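L-threonine 3-dehydrogenase (Clostridioides difficile, PDB 7OL1) probably oxidises L-threonine at its hydroxyl-bearing carbon with NAD as cofactor, as a member of the NAD(P)-dependent epimerase/dehydratase family. Local coordinates at residues Val51-Arg56 with Gly68-Leu73. Numbering follows the deposited sequence.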
loop_
_atom_site.group_PDB
_atom_site.type_symbol
_atom_site.label_atom_id
_atom_site.label_comp_id
_atom_site.label_asym_id
_atom_site.label_seq_id
_atom_site.Cartn_x
_atom_site.Cartn_y
_atom_site.Cartn_z
ATOM N N VAL A 51 -11.836 -23.341 18.895
ATOM C CA VAL A 51 -12.124 -22.433 17.757
ATOM C C VAL A 51 -13.214 -21.460 18.194
ATOM O O VAL A 51 -14.420 -21.903 18.378
ATOM C CB VAL A 51 -12.531 -23.236 16.513
ATOM C CG1 VAL A 51 -12.942 -22.341 15.357
ATOM C CG2 VAL A 51 -11.405 -24.146 16.100
ATOM N N ILE A 52 -12.785 -20.204 18.320
ATOM C CA ILE A 52 -13.623 -19.003 18.582
ATOM C C ILE A 52 -13.939 -18.317 17.254
ATOM O O ILE A 52 -13.068 -17.575 16.745
ATOM C CB ILE A 52 -12.879 -18.047 19.521
ATOM C CG1 ILE A 52 -12.591 -18.710 20.862
ATOM C CG2 ILE A 52 -13.658 -16.769 19.689
ATOM C CD1 ILE A 52 -11.208 -19.240 20.940
ATOM N N ALA A 53 -15.141 -18.528 16.735
ATOM C CA ALA A 53 -15.683 -17.761 15.598
ATOM C C ALA A 53 -16.169 -16.409 16.098
ATOM O O ALA A 53 -16.780 -16.407 17.139
ATOM C CB ALA A 53 -16.811 -18.509 14.962
ATOM N N SER A 54 -15.909 -15.335 15.355
ATOM C CA SER A 54 -16.257 -13.933 15.684
ATOM C C SER A 54 -16.793 -13.215 14.438
ATOM O O SER A 54 -16.351 -13.560 13.365
ATOM C CB SER A 54 -15.057 -13.241 16.284
ATOM O OG SER A 54 -14.241 -12.596 15.320
ATOM N N SER A 55 -17.702 -12.248 14.589
ATOM C CA SER A 55 -18.296 -11.433 13.495
ATOM C C SER A 55 -18.863 -10.136 14.074
ATOM O O SER A 55 -19.088 -10.110 15.260
ATOM C CB SER A 55 -19.356 -12.206 12.753
ATOM O OG SER A 55 -19.849 -11.473 11.631
ATOM N N ARG A 56 -19.081 -9.118 13.244
ATOM C CA ARG A 56 -19.708 -7.820 13.602
ATOM C C ARG A 56 -21.157 -8.088 14.036
ATOM O O ARG A 56 -21.620 -7.424 14.998
ATOM C CB ARG A 56 -19.626 -6.861 12.406
ATOM C CG ARG A 56 -19.992 -5.417 12.718
ATOM C CD ARG A 56 -20.487 -4.638 11.498
ATOM N NE ARG A 56 -21.273 -3.441 11.822
ATOM C CZ ARG A 56 -20.777 -2.285 12.288
ATOM N NH1 ARG A 56 -19.478 -2.145 12.511
ATOM N NH2 ARG A 56 -21.585 -1.266 12.534
ATOM N N GLY A 68 -21.120 -23.929 18.365
ATOM C CA GLY A 68 -19.924 -23.887 19.240
ATOM C C GLY A 68 -19.721 -22.561 19.960
ATOM O O GLY A 68 -20.728 -21.978 20.415
ATOM N N ILE A 69 -18.461 -22.108 20.079
ATOM C CA ILE A 69 -18.103 -20.767 20.635
ATOM C C ILE A 69 -18.219 -19.696 19.550
ATOM O O ILE A 69 -17.607 -19.874 18.495
ATOM C CB ILE A 69 -16.692 -20.751 21.230
ATOM C CG1 ILE A 69 -16.441 -21.964 22.131
ATOM C CG2 ILE A 69 -16.443 -19.427 21.946
ATOM C CD1 ILE A 69 -15.085 -21.945 22.881
ATOM N N PHE A 70 -18.933 -18.610 19.847
ATOM C CA PHE A 70 -19.163 -17.441 18.956
ATOM C C PHE A 70 -19.197 -16.158 19.780
ATOM O O PHE A 70 -19.839 -16.123 20.816
ATOM C CB PHE A 70 -20.482 -17.524 18.203
ATOM C CG PHE A 70 -20.730 -16.349 17.297
ATOM C CD1 PHE A 70 -20.233 -16.339 16.004
ATOM C CD2 PHE A 70 -21.451 -15.245 17.729
ATOM C CE1 PHE A 70 -20.461 -15.258 15.165
ATOM C CE2 PHE A 70 -21.684 -14.166 16.886
ATOM C CZ PHE A 70 -21.184 -14.173 15.606
ATOM N N GLU A 71 -18.570 -15.112 19.266
ATOM C CA GLU A 71 -18.373 -13.817 19.943
ATOM C C GLU A 71 -18.588 -12.683 18.942
ATOM O O GLU A 71 -17.896 -12.631 17.945
ATOM C CB GLU A 71 -16.965 -13.792 20.513
ATOM C CG GLU A 71 -16.797 -14.770 21.660
ATOM C CD GLU A 71 -17.164 -14.229 23.034
ATOM O OE1 GLU A 71 -16.525 -14.689 23.997
ATOM O OE2 GLU A 71 -18.060 -13.334 23.136
ATOM N N ILE A 72 -19.543 -11.817 19.202
ATOM C CA ILE A 72 -19.631 -10.497 18.530
ATOM C C ILE A 72 -18.320 -9.753 18.749
ATOM O O ILE A 72 -17.907 -9.551 19.937
ATOM C CB ILE A 72 -20.811 -9.666 19.053
ATOM C CG1 ILE A 72 -22.147 -10.407 18.929
ATOM C CG2 ILE A 72 -20.828 -8.315 18.362
ATOM C CD1 ILE A 72 -22.562 -10.702 17.505
ATOM N N LEU A 73 -17.746 -9.300 17.631
ATOM C CA LEU A 73 -16.478 -8.527 17.570
ATOM C C LEU A 73 -16.509 -7.576 16.375
ATOM O O LEU A 73 -16.851 -8.004 15.247
ATOM C CB LEU A 73 -15.297 -9.487 17.481
ATOM C CG LEU A 73 -13.929 -8.835 17.415
ATOM C CD1 LEU A 73 -13.734 -7.763 18.469
ATOM C CD2 LEU A 73 -12.883 -9.905 17.579
#
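Ala53 bonds to Ile69 and Glu71, and Ser55 to Glu71 and Leu73, each gripping the two residues that flank its register partner in a parallel ladder. Two bonds are firmer: Glu71 N reaches Ala53 O at 3.1 Å in its carbonyl plane, and Leu73 N, just beyond strand 69-72, makes a short, nearly straight bond (2.8 Å, 172°) from above the carbonyl plane of Ser55 O. The return bonds, from Ala53 N to Ile69 O (3.3 Å) and from Ser55 N to Glu71 O (3.4 Å), are weak. On one face, Phe70 carries CG anti to its backbone N (chi1 180°), which lays the ring obliquely along strand 51-55: CD1 lies 4.2 Å from Ala53 CB, and CZ 3.9 Å from Ser55 CB. On the face of Ile52, Ser54 and Ile69, Ile52 CG1 meets Ile69 CG2. At the ladder's end Leu73 CD2 comes 3.8 Å from Ser54 OG, and Leu73 also packs on helix 78-87. The solvent side holds exposed Ile72, with a small contact area, and exposed, poorly ordered Arg56. Main-chain bonding thus joins strand 69-72 to strand 51-55, which pairs on to strand 25-28 in the parallel, Rossmann-type part of the sheet, while two side chains find their strongest polar partners elsewhere: Ser54 OG hydrogen-bonds Ile27 O, and Glu71 OE1 forms a salt bridge with Lys87 NZ and a hydrogen bond with Tyr88 OH.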